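Local atomic coordinates of N-acetylneuraminate epimerase (Escherichia coli, PDB entry 2UVK), a protein that catalyses the interconversion of the alpha and beta anomers of N-acetylneuraminic acid (sialic acid), speeding mutarotation as a periplasmic homodimer with a Kelch-type beta-propeller fold. Residues Glu5-Phe10 / Ala32-Asp37; Ala50-Pro55 / Asn96-Leu101; Asp158-Asp163 / Gly273-His278; Leu170-Pro175 / Gln179-Gly184; Ala235-Pro240 / Asp288-His293. All blocks are in the same frame, centred on the assembly; numbering follows the deposited sequence. Where two conformers were deposited one is given.

Contact 1: residues Glu5-Phe10 / Ala32-Asp37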
# COMPACT_ATOMS: atom_id res chain seq x y z
N GLU B 5 -14.69 21.11 29.99
CA GLU B 5 -14.73 19.68 29.70
C GLU B 5 -15.32 19.45 28.32
O GLU B 5 -16.26 20.13 27.91
CB GLU B 5 -15.58 18.93 30.74
CG GLU B 5 -15.09 19.05 32.19
CD GLU B 5 -13.64 18.66 32.36
OE1 GLU B 5 -13.33 17.49 32.10
OE2 GLU B 5 -12.80 19.52 32.74
N THR B 6 -14.80 18.47 27.59
CA THR B 6 -15.38 18.18 26.29
C THR B 6 -16.82 17.70 26.52
O THR B 6 -17.10 17.12 27.58
CB THR B 6 -14.57 17.14 25.51
OG1 THR B 6 -14.38 15.99 26.32
CG2 THR B 6 -13.20 17.72 25.13
N PRO B 7 -17.73 17.98 25.57
CA PRO B 7 -19.14 17.60 25.82
C PRO B 7 -19.43 16.11 26.03
O PRO B 7 -20.46 15.76 26.64
CB PRO B 7 -19.87 18.14 24.58
CG PRO B 7 -19.00 19.27 24.11
CD PRO B 7 -17.60 18.76 24.33
N VAL B 8 -18.57 15.24 25.52
CA VAL B 8 -18.64 13.80 25.80
C VAL B 8 -17.21 13.31 26.03
O VAL B 8 -16.27 13.99 25.62
CB VAL B 8 -19.29 13.02 24.64
CG1 VAL B 8 -20.75 13.46 24.43
CG2 VAL B 8 -18.47 13.15 23.36
N PRO B 9 -17.02 12.15 26.72
CA PRO B 9 -15.68 11.55 26.87
C PRO B 9 -15.05 11.33 25.51
O PRO B 9 -15.72 10.91 24.58
CB PRO B 9 -15.97 10.22 27.57
CG PRO B 9 -17.29 10.46 28.30
CD PRO B 9 -18.06 11.35 27.40
N PHE B 10 -13.77 11.66 25.38
CA PHE B 10 -13.18 11.96 24.08
C PHE B 10 -11.81 11.32 23.87
O PHE B 10 -10.76 11.93 24.12
CB PHE B 10 -13.09 13.50 23.92
CG PHE B 10 -12.56 13.95 22.60
CD1 PHE B 10 -11.48 14.84 22.54
CD2 PHE B 10 -13.14 13.54 21.42
CE1 PHE B 10 -10.97 15.24 21.33
CE2 PHE B 10 -12.64 13.97 20.21
CZ PHE B 10 -11.53 14.83 20.17
N ALA B 32 -19.69 13.73 15.88
CA ALA B 32 -19.75 15.10 16.41
C ALA B 32 -18.42 15.82 16.23
O ALA B 32 -17.35 15.23 16.40
CB ALA B 32 -20.13 15.10 17.86
N TRP B 33 -18.51 17.12 15.89
CA TRP B 33 -17.43 18.08 15.94
C TRP B 33 -17.87 19.26 16.79
O TRP B 33 -19.07 19.55 16.87
CB TRP B 33 -17.05 18.56 14.55
CG TRP B 33 -16.14 17.60 13.87
CD1 TRP B 33 -16.50 16.44 13.27
CD2 TRP B 33 -14.72 17.69 13.78
NE1 TRP B 33 -15.38 15.80 12.77
CE2 TRP B 33 -14.28 16.56 13.07
CE3 TRP B 33 -13.77 18.63 14.21
CZ2 TRP B 33 -12.94 16.34 12.81
CZ3 TRP B 33 -12.44 18.41 13.92
CH2 TRP B 33 -12.03 17.28 13.24
N TYR B 34 -16.90 19.87 17.44
CA TYR B 34 -17.10 21.07 18.25
C TYR B 34 -15.99 22.05 18.00
O TYR B 34 -14.89 21.66 17.65
CB TYR B 34 -17.12 20.72 19.73
CG TYR B 34 -17.96 19.53 20.10
CD1 TYR B 34 -19.30 19.67 20.40
CD2 TYR B 34 -17.40 18.26 20.15
CE1 TYR B 34 -20.07 18.56 20.74
CE2 TYR B 34 -18.16 17.14 20.50
CZ TYR B 34 -19.49 17.30 20.79
OH TYR B 34 -20.24 16.16 21.13
N LYS B 35 -16.28 23.34 18.21
CA LYS B 35 -15.25 24.37 18.18
C LYS B 35 -15.25 25.19 19.47
O LYS B 35 -16.24 25.25 20.16
CB LYS B 35 -15.43 25.30 16.98
CG LYS B 35 -16.63 26.24 17.06
CD LYS B 35 -16.69 27.03 15.77
CE LYS B 35 -17.86 27.98 15.74
NZ LYS B 35 -17.86 28.70 14.43
N LEU B 36 -14.11 25.78 19.78
CA LEU B 36 -14.02 26.66 20.94
C LEU B 36 -13.10 27.84 20.62
O LEU B 36 -12.03 27.68 20.06
CB LEU B 36 -13.53 25.86 22.14
CG LEU B 36 -13.40 26.60 23.46
CD1 LEU B 36 -13.83 25.72 24.62
CD2 LEU B 36 -11.95 27.10 23.63
N ASP B 37 -13.57 29.04 20.95
CA ASP B 37 -12.79 30.27 20.79
C ASP B 37 -12.03 30.45 22.10
O ASP B 37 -12.63 30.70 23.13
CB ASP B 37 -13.75 31.43 20.54
CG ASP B 37 -13.05 32.76 20.48
OD1 ASP B 37 -11.80 32.80 20.55
OD2 ASP B 37 -13.76 33.78 20.34

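Contact 2: residues Ala50-Pro55 / Asn96-Leu101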
# COMPACT_ATOMS: atom_id res chain seq x y z
N ALA B 50 -22.36 17.72 11.65
CA ALA B 50 -21.87 16.36 11.82
C ALA B 50 -20.97 15.93 10.67
O ALA B 50 -21.15 16.27 9.52
CB ALA B 50 -23.04 15.39 11.95
N PHE B 51 -19.97 15.12 11.01
CA PHE B 51 -19.10 14.51 10.02
C PHE B 51 -19.91 13.52 9.18
O PHE B 51 -20.53 12.64 9.75
CB PHE B 51 -17.95 13.81 10.74
CG PHE B 51 -16.88 13.28 9.83
CD1 PHE B 51 -16.01 14.12 9.17
CD2 PHE B 51 -16.75 11.90 9.62
CE1 PHE B 51 -15.03 13.60 8.33
CE2 PHE B 51 -15.78 11.41 8.79
CZ PHE B 51 -14.92 12.25 8.17
N PRO B 52 -19.90 13.67 7.85
CA PRO B 52 -20.71 12.83 7.00
C PRO B 52 -20.14 11.46 6.65
O PRO B 52 -20.82 10.66 6.00
CB PRO B 52 -20.82 13.67 5.73
CG PRO B 52 -19.60 14.38 5.65
CD PRO B 52 -19.24 14.71 7.04
N GLY B 53 -18.90 11.19 7.06
CA GLY B 53 -18.25 9.90 6.69
C GLY B 53 -18.34 8.79 7.73
O GLY B 53 -17.62 7.76 7.64
N GLY B 54 -19.23 8.96 8.70
CA GLY B 54 -19.37 8.04 9.80
C GLY B 54 -18.31 8.20 10.87
O GLY B 54 -17.34 8.94 10.66
N PRO B 55 -18.48 7.53 12.02
CA PRO B 55 -17.48 7.59 13.08
C PRO B 55 -16.12 7.12 12.60
O PRO B 55 -16.04 6.21 11.79
CB PRO B 55 -18.02 6.62 14.12
CG PRO B 55 -19.55 6.64 13.87
CD PRO B 55 -19.65 6.72 12.41
N ASN B 96 -20.14 26.30 7.87
CA ASN B 96 -20.45 25.16 8.76
C ASN B 96 -20.94 23.95 7.96
O ASN B 96 -21.98 23.37 8.27
CB ASN B 96 -21.46 25.57 9.83
CG ASN B 96 -21.67 24.51 10.92
OD1 ASN B 96 -20.76 23.76 11.29
ND2 ASN B 96 -22.88 24.48 11.46
N SER B 97 -20.16 23.57 6.95
CA SER B 97 -20.57 22.52 6.02
C SER B 97 -19.38 21.64 5.66
O SER B 97 -18.26 22.14 5.49
CB SER B 97 -21.19 23.12 4.75
OG SER B 97 -20.29 23.99 4.08
N TRP B 98 -19.68 20.35 5.49
CA TRP B 98 -18.68 19.33 5.08
C TRP B 98 -18.90 18.91 3.64
O TRP B 98 -20.04 18.82 3.17
CB TRP B 98 -18.84 18.08 5.94
CG TRP B 98 -18.41 18.22 7.34
CD1 TRP B 98 -19.19 18.52 8.41
CD2 TRP B 98 -17.08 17.98 7.87
NE1 TRP B 98 -18.44 18.53 9.57
CE2 TRP B 98 -17.15 18.19 9.26
CE3 TRP B 98 -15.85 17.64 7.29
CZ2 TRP B 98 -16.03 18.07 10.09
CZ3 TRP B 98 -14.74 17.50 8.14
CH2 TRP B 98 -14.83 17.73 9.51
N VAL B 99 -17.81 18.58 2.95
CA VAL B 99 -17.88 17.83 1.70
C VAL B 99 -16.81 16.75 1.71
O VAL B 99 -15.74 16.93 2.27
CB VAL B 99 -17.75 18.72 0.45
CG1 VAL B 99 -16.39 19.37 0.35
CG2 VAL B 99 -18.13 17.94 -0.81
N LYS B 100 -17.13 15.62 1.10
CA LYS B 100 -16.11 14.59 0.85
C LYS B 100 -15.43 14.97 -0.44
O LYS B 100 -16.08 15.39 -1.41
CB LYS B 100 -16.77 13.23 0.71
CG LYS B 100 -15.76 12.11 0.44
CD LYS B 100 -16.40 10.73 0.40
CE LYS B 100 -15.35 9.73 0.05
NZ LYS B 100 -15.88 8.35 -0.20
N LEU B 101 -14.11 14.89 -0.47
CA LEU B 101 -13.36 15.24 -1.67
C LEU B 101 -13.24 14.00 -2.56
O LEU B 101 -13.19 12.85 -2.06
CB LEU B 101 -11.98 15.81 -1.32
CG LEU B 101 -11.96 17.01 -0.38
CD1 LEU B 101 -10.53 17.51 -0.18
CD2 LEU B 101 -12.86 18.15 -0.89

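Contact 3: residues Asp158-Asp163 / Gly273-His278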
# COMPACT_ATOMS: atom_id res chain seq x y z
N ASP B 158 1.96 -13.60 14.89
CA ASP B 158 3.24 -14.32 14.76
C ASP B 158 3.93 -13.94 13.46
O ASP B 158 4.08 -14.75 12.53
CB ASP B 158 3.02 -15.84 14.81
CG ASP B 158 4.33 -16.61 14.86
OD1 ASP B 158 5.36 -16.00 15.23
OD2 ASP B 158 4.31 -17.82 14.52
N LYS B 159 4.32 -12.67 13.38
CA LYS B 159 5.03 -12.18 12.21
C LYS B 159 6.08 -11.19 12.67
O LYS B 159 5.95 -10.57 13.72
CB LYS B 159 4.07 -11.45 11.26
CG LYS B 159 2.83 -12.19 10.86
CD LYS B 159 2.03 -11.39 9.80
CE LYS B 159 0.75 -12.11 9.39
NZ LYS B 159 1.01 -13.48 8.88
N LYS B 160 7.13 -11.02 11.87
CA LYS B 160 8.09 -9.96 12.13
C LYS B 160 7.46 -8.61 11.80
O LYS B 160 6.51 -8.56 11.02
CB LYS B 160 9.36 -10.15 11.30
CG LYS B 160 10.22 -11.37 11.74
CD LYS B 160 10.87 -11.12 13.11
CE LYS B 160 11.93 -12.16 13.51
NZ LYS B 160 12.77 -11.75 14.72
N ALA B 161 8.01 -7.55 12.36
CA ALA B 161 7.45 -6.20 12.19
C ALA B 161 7.31 -5.82 10.71
O ALA B 161 6.28 -5.28 10.28
CB ALA B 161 8.28 -5.17 12.94
N GLU B 162 8.31 -6.13 9.89
CA GLU B 162 8.26 -5.80 8.46
C GLU B 162 7.07 -6.42 7.73
O GLU B 162 6.65 -5.89 6.70
CB GLU B 162 9.52 -6.26 7.69
CG GLU B 162 10.86 -6.04 8.32
CD GLU B 162 11.21 -7.20 9.25
OE1 GLU B 162 11.74 -8.28 8.82
OE2 GLU B 162 10.94 -7.01 10.42
N ASP B 163 6.56 -7.55 8.21
CA ASP B 163 5.50 -8.27 7.52
C ASP B 163 4.14 -7.54 7.64
O ASP B 163 3.17 -7.97 7.00
CB ASP B 163 5.32 -9.67 8.11
CG ASP B 163 6.54 -10.56 7.92
OD1 ASP B 163 7.33 -10.34 7.01
OD2 ASP B 163 6.68 -11.51 8.71
N GLY B 273 13.22 -12.88 20.12
CA GLY B 273 12.65 -13.80 19.13
C GLY B 273 11.19 -14.20 19.27
O GLY B 273 10.71 -15.05 18.54
N LYS B 274 10.48 -13.58 20.22
CA LYS B 274 9.04 -13.79 20.39
C LYS B 274 8.27 -12.75 19.57
O LYS B 274 8.15 -11.63 20.00
CB LYS B 274 8.64 -13.68 21.85
CG LYS B 274 7.33 -14.38 22.17
N ASN B 275 7.80 -13.15 18.40
CA ASN B 275 7.12 -12.19 17.49
C ASN B 275 5.91 -11.58 18.15
O ASN B 275 5.62 -10.40 17.94
CB ASN B 275 6.70 -12.87 16.20
CG ASN B 275 7.86 -13.11 15.26
OD1 ASN B 275 8.92 -12.52 15.40
ND2 ASN B 275 7.63 -13.94 14.26
N TYR B 276 5.17 -12.38 18.90
CA TYR B 276 3.98 -11.94 19.63
C TYR B 276 4.48 -11.33 20.94
O TYR B 276 4.46 -11.97 22.01
CB TYR B 276 3.03 -13.11 19.81
CG TYR B 276 1.64 -12.84 20.37
CD1 TYR B 276 0.69 -13.85 20.40
CD2 TYR B 276 1.27 -11.59 20.87
CE1 TYR B 276 -0.57 -13.64 20.91
CE2 TYR B 276 -0.01 -11.38 21.38
CZ TYR B 276 -0.92 -12.42 21.40
OH TYR B 276 -2.19 -12.22 21.91
N ALA B 277 4.97 -10.10 20.85
CA ALA B 277 5.82 -9.50 21.86
C ALA B 277 5.10 -9.10 23.14
O ALA B 277 5.73 -8.90 24.18
CB ALA B 277 6.56 -8.29 21.28
N HIS B 278 3.78 -8.94 23.04
CA HIS B 278 2.97 -8.44 24.14
C HIS B 278 1.99 -9.49 24.65
O HIS B 278 1.11 -9.17 25.44
CB HIS B 278 2.20 -7.18 23.72
CG HIS B 278 1.15 -7.41 22.69
ND1 HIS B 278 1.38 -8.09 21.51
CD2 HIS B 278 -0.14 -7.00 22.63
CE1 HIS B 278 0.27 -8.11 20.79
NE2 HIS B 278 -0.67 -7.47 21.45
O HOH W 1 7.82 -15.72 17.47
O HOH W 2 11.09 -11.71 16.84

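Contact 4: residues Leu170-Pro175 / Gln179-Gly184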
# COMPACT_ATOMS: atom_id res chain seq x y z
N LEU B 170 6.18 8.90 2.68
CA LEU B 170 5.71 10.24 3.00
C LEU B 170 4.88 10.72 1.81
O LEU B 170 5.36 10.74 0.68
CB LEU B 170 6.89 11.19 3.23
CG LEU B 170 6.55 12.61 3.70
CD1 LEU B 170 5.96 12.63 5.07
CD2 LEU B 170 7.83 13.48 3.67
N LEU B 171 3.63 11.09 2.09
CA LEU B 171 2.66 11.49 1.07
C LEU B 171 2.35 12.97 1.27
O LEU B 171 2.34 13.44 2.41
CB LEU B 171 1.36 10.68 1.24
CG LEU B 171 1.48 9.15 1.39
CD1 LEU B 171 0.06 8.57 1.63
CD2 LEU B 171 2.16 8.51 0.22
N SER B 172 2.09 13.69 0.20
CA SER B 172 1.61 15.07 0.35
C SER B 172 0.30 15.27 -0.41
O SER B 172 0.16 14.85 -1.57
CB SER B 172 2.68 16.10 -0.08
OG SER B 172 2.98 16.02 -1.46
N PHE B 173 -0.64 15.88 0.28
CA PHE B 173 -1.95 16.24 -0.26
C PHE B 173 -1.96 17.75 -0.48
O PHE B 173 -1.70 18.51 0.46
CB PHE B 173 -3.04 15.84 0.75
CG PHE B 173 -4.39 16.44 0.46
CD1 PHE B 173 -5.26 15.86 -0.43
CD2 PHE B 173 -4.80 17.60 1.13
CE1 PHE B 173 -6.52 16.42 -0.68
CE2 PHE B 173 -6.05 18.13 0.88
CZ PHE B 173 -6.90 17.54 -0.02
N ASP B 174 -2.29 18.16 -1.70
CA ASP B 174 -2.35 19.60 -2.05
C ASP B 174 -3.81 20.02 -2.08
O ASP B 174 -4.55 19.57 -2.95
CB ASP B 174 -1.68 19.83 -3.40
CG ASP B 174 -1.61 21.33 -3.78
OD1 ASP B 174 -2.26 22.13 -3.10
OD2 ASP B 174 -0.91 21.67 -4.75
N PRO B 175 -4.25 20.89 -1.15
CA PRO B 175 -5.67 21.26 -1.11
C PRO B 175 -6.20 21.91 -2.41
O PRO B 175 -7.39 21.81 -2.70
CB PRO B 175 -5.76 22.25 0.06
CG PRO B 175 -4.54 22.03 0.85
CD PRO B 175 -3.48 21.54 -0.08
N GLN B 179 -5.07 16.35 -4.94
CA GLN B 179 -4.31 15.20 -5.38
C GLN B 179 -3.22 14.85 -4.40
O GLN B 179 -2.73 15.71 -3.65
CB GLN B 179 -3.67 15.45 -6.75
CG GLN B 179 -4.63 15.84 -7.84
CD GLN B 179 -5.75 14.85 -8.01
OE1 GLN B 179 -5.51 13.71 -8.41
NE2 GLN B 179 -6.97 15.26 -7.68
N TRP B 180 -2.83 13.57 -4.45
CA TRP B 180 -1.78 12.98 -3.59
C TRP B 180 -0.51 12.76 -4.37
O TRP B 180 -0.54 12.25 -5.48
CB TRP B 180 -2.26 11.63 -3.03
CG TRP B 180 -3.34 11.81 -2.05
CD1 TRP B 180 -4.68 11.86 -2.30
CD2 TRP B 180 -3.19 11.97 -0.64
NE1 TRP B 180 -5.37 12.07 -1.14
CE2 TRP B 180 -4.48 12.17 -0.10
CE3 TRP B 180 -2.08 12.06 0.21
CZ2 TRP B 180 -4.70 12.37 1.27
CZ3 TRP B 180 -2.29 12.25 1.57
CH2 TRP B 180 -3.59 12.41 2.09
N SER B 181 0.61 13.12 -3.76
CA SER B 181 1.92 12.96 -4.38
C SER B 181 2.89 12.19 -3.50
O SER B 181 2.79 12.22 -2.27
CB SER B 181 2.53 14.34 -4.69
OG SER B 181 1.75 15.04 -5.64
N TYR B 182 3.83 11.52 -4.14
CA TYR B 182 4.98 10.98 -3.44
C TYR B 182 5.86 12.14 -2.95
O TYR B 182 6.28 12.99 -3.76
CB TYR B 182 5.78 10.09 -4.37
CG TYR B 182 7.08 9.58 -3.77
CD1 TYR B 182 7.13 8.34 -3.14
CD2 TYR B 182 8.26 10.33 -3.84
CE1 TYR B 182 8.32 7.87 -2.59
CE2 TYR B 182 9.44 9.87 -3.28
CZ TYR B 182 9.47 8.63 -2.67
OH TYR B 182 10.66 8.14 -2.13
N ALA B 183 6.15 12.17 -1.65
CA ALA B 183 6.99 13.22 -1.04
C ALA B 183 8.30 12.69 -0.46
O ALA B 183 9.19 13.48 -0.12
CB ALA B 183 6.20 13.95 0.01
N GLY B 184 8.45 11.37 -0.38
CA GLY B 184 9.62 10.76 0.21
C GLY B 184 9.30 9.46 0.90
O GLY B 184 8.22 8.93 0.75

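Contact 5: residues Ala235-Pro240 / Asp288-His293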
# COMPACT_ATOMS: atom_id res chain seq x y z
N ALA B 235 18.08 10.99 19.27
CA ALA B 235 18.12 10.24 20.51
C ALA B 235 16.72 9.76 20.83
O ALA B 235 15.77 10.51 20.64
CB ALA B 235 18.64 11.10 21.65
N PRO B 236 16.59 8.52 21.28
CA PRO B 236 15.29 8.00 21.64
C PRO B 236 14.73 8.58 22.93
O PRO B 236 15.43 9.25 23.70
CB PRO B 236 15.55 6.51 21.80
CG PRO B 236 17.03 6.41 22.12
CD PRO B 236 17.66 7.52 21.43
N VAL B 237 13.45 8.26 23.15
CA VAL B 237 12.74 8.74 24.30
C VAL B 237 11.70 7.69 24.68
O VAL B 237 11.23 6.91 23.84
CB VAL B 237 12.10 10.12 24.03
CG1 VAL B 237 10.98 10.00 23.01
CG2 VAL B 237 11.59 10.76 25.32
N SER B 238 11.37 7.66 25.96
CA SER B 238 10.52 6.64 26.54
C SER B 238 11.14 5.25 26.38
O SER B 238 10.48 4.26 26.10
CB SER B 238 9.09 6.73 25.96
OG SER B 238 8.15 6.29 26.93
N SER B 239 12.45 5.16 26.60
CA SER B 239 13.16 3.91 26.43
C SER B 239 12.96 3.02 27.66
O SER B 239 12.75 3.51 28.77
CB SER B 239 14.66 4.14 26.21
OG SER B 239 14.93 5.15 25.26
N PRO B 240 13.05 1.71 27.47
CA PRO B 240 13.38 1.01 26.24
C PRO B 240 12.23 0.65 25.31
O PRO B 240 12.49 0.41 24.13
CB PRO B 240 13.99 -0.29 26.77
CG PRO B 240 13.22 -0.55 27.99
CD PRO B 240 12.91 0.78 28.60
N ASP B 288 4.87 10.12 32.17
CA ASP B 288 6.11 10.86 31.92
C ASP B 288 5.92 12.05 31.00
O ASP B 288 5.15 11.99 30.05
CB ASP B 288 7.16 9.94 31.31
CG ASP B 288 7.77 8.98 32.31
OD1 ASP B 288 7.59 9.16 33.54
OD2 ASP B 288 8.45 8.03 31.85
N ILE B 289 6.65 13.13 31.28
CA ILE B 289 6.74 14.28 30.37
C ILE B 289 8.22 14.49 30.11
O ILE B 289 8.99 14.69 31.05
CB ILE B 289 6.16 15.57 30.94
CG1 ILE B 289 4.69 15.40 31.30
CG2 ILE B 289 6.30 16.72 29.93
CD1 ILE B 289 4.10 16.56 32.08
N HIS B 290 8.60 14.36 28.84
CA HIS B 290 9.98 14.53 28.40
C HIS B 290 10.09 15.84 27.67
O HIS B 290 9.17 16.24 26.93
CB HIS B 290 10.40 13.38 27.48
CG HIS B 290 10.13 12.03 28.05
ND1 HIS B 290 11.00 11.40 28.91
CD2 HIS B 290 9.05 11.21 27.93
CE1 HIS B 290 10.49 10.24 29.28
NE2 HIS B 290 9.31 10.10 28.70
N LEU B 291 11.19 16.54 27.91
CA LEU B 291 11.44 17.79 27.22
C LEU B 291 12.69 17.61 26.38
O LEU B 291 13.69 17.07 26.86
CB LEU B 291 11.61 18.93 28.24
CG LEU B 291 11.69 20.34 27.64
CD1 LEU B 291 10.37 20.76 26.99
CD2 LEU B 291 12.07 21.35 28.70
N TRP B 292 12.62 18.02 25.12
CA TRP B 292 13.81 17.98 24.26
C TRP B 292 14.32 19.40 24.16
O TRP B 292 13.80 20.19 23.38
CB TRP B 292 13.45 17.45 22.88
CG TRP B 292 14.61 17.20 21.97
CD1 TRP B 292 15.52 16.19 22.07
CD2 TRP B 292 14.94 17.93 20.78
NE1 TRP B 292 16.40 16.26 21.02
CE2 TRP B 292 16.07 17.31 20.22
CE3 TRP B 292 14.39 19.06 20.15
CZ2 TRP B 292 16.67 17.78 19.04
CZ3 TRP B 292 14.98 19.52 18.98
CH2 TRP B 292 16.12 18.89 18.44
N HIS B 293 15.39 19.69 24.90
CA HIS B 293 15.79 21.07 25.15
C HIS B 293 17.28 21.14 24.90
O HIS B 293 18.03 20.31 25.42
CB HIS B 293 15.47 21.44 26.59
CG HIS B 293 16.39 20.83 27.60
O HOH W 3 18.43 14.05 19.96

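Contact 1: residues Glu5-Phe10 / Ala32-Asp37
A proline lying on a tyrosine ring, a CH-pi contact at the protein surface, joins the N-terminal loop of this Kelch beta-propeller to the strand 33-37, the third of the four antiparallel strands in the sheet that begins with strand 14-18. Pro7 and Tyr34 do nearly all the work. CG of Pro7 stands 3.8 Å from the centroid of the Tyr34 ring and only 18° off the ring normal, displaced somewhat toward the rim, with Pro7 CG 3.6 Å from Tyr34 CE1. Pro7 CB follows behind it, 3.9 Å from both Tyr34 CE1 and CZ, and this lays an edge of the pyrrolidine over the CE1 side of the ring. Proline suits the place because its ring methylenes form a rigid, slightly polarised C-H surface that an electron-rich phenol face can accept. Tyr34 holds CG anti to its own carbonyl carbon (chi1 -46°), which turns one ring face to Pro7. The loop itself is braced: OG1 of Thr6 donates to Val8 O over a distance of 2.8 Å, approaching from above the carbonyl plane, and this bond spans Pro7 and probably steadies the loop there. Nearby, backbone hydrogen bonds tie Thr6 to Thr333 and Phe10 to Gly324 and Val332, so the chain's first residues are held to the last blade while touching the first. Val8 adds a lighter contact at the far end of the tyrosine, its side chain crossing that of Tyr34 at about a right angle, with CG2 lying 4.1 Å from the Tyr34 hydroxyl oxygen OH.

Contact 2: residues Ala50-Pro55 / Asn96-Leu101
With CG anti to the backbone N (chi1 -173°), Phe51 swings its ring toward Trp98, whose own CG lies anti to its carbonyl carbon (chi1 -71°), which lays one indole face against the loop 50-55. The result is a T-shaped pair: the edge of Phe51 points at the face of the Trp98 six-membered ring, planes 88° apart and centroids 5.1 Å apart, with Phe51 CD1 3.8 Å from Trp98 CZ3. The five-membered ring is occupied too. Phe51 CA stands 4.2 Å from its centroid, nearly on the normal, and Pro52 CD lies 4.0 Å from that same centroid of Trp98, while also touching Trp98 CB at 3.6 Å. Closest of all, Ala50 O comes obliquely to within 3.2 Å of Trp98 CD1. A flat, broad indole can meet both a ring edge and aliphatic C-H groups, and the rigid proline holds its CD close. The polar end of the indole is satisfied next door: NE1 donates to Ala49 O. Here the loop that leaves the first propeller blade after strand 46-47 meets strand 97-100, the outermost strand of the next blade. His89 and Tyr91 of strand 88-92 and Trp33 of strand 33-37 also meet these rings, and Leu68 and Val70 of strand 67-71 lie against Trp98.

Contact 3: residues Asp158-Asp163 / Gly273-His278
Just beyond the helix 146-157, the loop 158-163 meets the turn that follows the helix 266-271, and Asn275 of that turn is the residue gripped. Its ND2 donates to OD1 of Asp158 over 3.2 Å, a bent bond (142°) that reaches the oxygen from above the carboxylate plane. The other end of the amide, OD1, accepts from a water 2.7 Å away; the water in turn accepts from Lys160 NZ, also at 2.7 Å, and so bridges Lys160 NZ to Asn275 OD1, which are 4.0 Å apart. Lys160 bends at chi2 (-69°), which brings its methylenes against the amide, CD lying 3.3 Å from Asn275 OD1. Asparagine suits this place because one small group supplies both a donor and an acceptor. Gly273 is the C-prime residue of a Schellman motif that ends helix 266-271; its positive phi suits glycine. A second water accepts from Asn275 N at 2.7 Å and donates to Gly273 O, with a further weak bond to Asp158 OD1. In this way the contact joins the loops after two helices, in Kelch repeats 4 and 6, at the periphery of the chain. Lys211 NZ binds both Lys159 O and Asn275 O, and Lys160 makes a cation-pi contact with Tyr270. Close by, Asp163 OD2 accepts from Lys160 N, and its OD1 binds the backbone N of Tyr182 of the second subunit.

Contact 4: residues Leu170-Pro175 / Gln179-Gly184
Trp180 and Phe173 form the tightly packed side of this hairpin, on the sheet face they share with Leu171. Phe173 CB sits over the indole, 3.6 Å from the centroid of the Trp180 six-membered ring and 9° off its normal. The two rings meet obliquely, planes 47° apart. Phe173 keeps its CG anti to the backbone N (chi1 166°), which carries its ring past the indole toward Phe71, whose ring it meets edge-to-face. Leu171 CB closes the indole's edge, 3.8 Å from Trp180 CE3. Large flat and branched residues fit here: Val123 of the adjoining strand lies beside Trp180, and Val88 of the preceding blade and Met107 pack against this face. Strands 169-174 and 179-185 are the third and fourth of a four-stranded antiparallel propeller blade, 179-185 at its edge. At Leu170 a classic beta bulge sets both Ala183 and Gly184 opposite one residue; Leu170 O accepts from Ala183 N, Leu170 N donates to Gly184 O, and glycine suits its place because a CB would jam against the preceding carbonyl O. The face of Leu170, Ser172 and Ser181 carries smaller, more polar side chains, the two serines forming a hydrogen-bonded pair. The turn end is looser: Asp174 and Gln179 are partly exposed, and Asp174 N to Gln179 O is long at 3.2 Å. There Gln179 OE1 accepts from Lys159 NZ of the second subunit; on the Trp180 face, Tyr182 and Leu171 pack on Phe165 of that subunit.

Contact 5: residues Ala235-Pro240 / Asp288-His293
His290 receives Val237 and Ser238 on one face of its imidazole, midway along residues 288-293 of strand 284-293. Asp288 opens the segment, its backbone hydrogen-bonded to Gly259 of strand 254-262. Ile289 then turns to the other side of the strand, where its branched aliphatic side chain packs between this blade and the next, on Leu303 and Ile338. At His290 the contact is made. CG lies anti to the carbonyl carbon (chi1 -51°), which carries the ring over to the loop 235-240. The methyl CG2 of Val237 stands 3.6 Å from the ring centroid and 23° off its normal, closest to His290 CG at 3.3 Å: a CH-pi contact displaced toward the CG side of the ring. In Val237 a chi1 of 68° puts CG1 between the backbone N and the carbonyl carbon and leaves CG2 anti to the N, aimed at the ring. A compact valine suits a buried spot also bordered by Phe257 and Trp297. Farther out, Ser238 N lies over the same face, 4.2 Å from His290 NE2. Leu291 faces away again, toward Val340 and Ser300. Trp292 returns to the loop's side, and its NE1 shares a water with Ala235: the water accepts from Trp292 NE1 and from Ala235 N, each at 3.2 Å. The loop after strand 230-233, in Kelch repeat 5, thus packs on the third strand of the next sheet, in Kelch repeat 6, the blade-to-blade packing of a beta-propeller.

How the contacts relate
Contacts 1, 2, 4 and 5 involve strands of the propeller's four-stranded antiparallel blades; contact 3 joins two loops after helices, its centre 25 Å from that of contact 5. Contacts 1 and 2 adjoin, centres 16 Å apart, Trp33 packing on Trp98 and Phe51. Contact 2 touches contact 4 in turn, Leu101 against Phe173, making a continuous run through three successive sheets. Contact 5 lies across the chain's centre from contact 2. Along the chain contacts 1, 2 and 4 follow in series; contact 4 nests inside the loop closed by contact 3, whose segments alternate with those of contact 5. Asp163 OD1 of contact 3 accepts from Tyr182 N of contact 4 in the other subunit, so these two meet across the homodimer interface though about 15 Å apart (nearest atoms) within one chain.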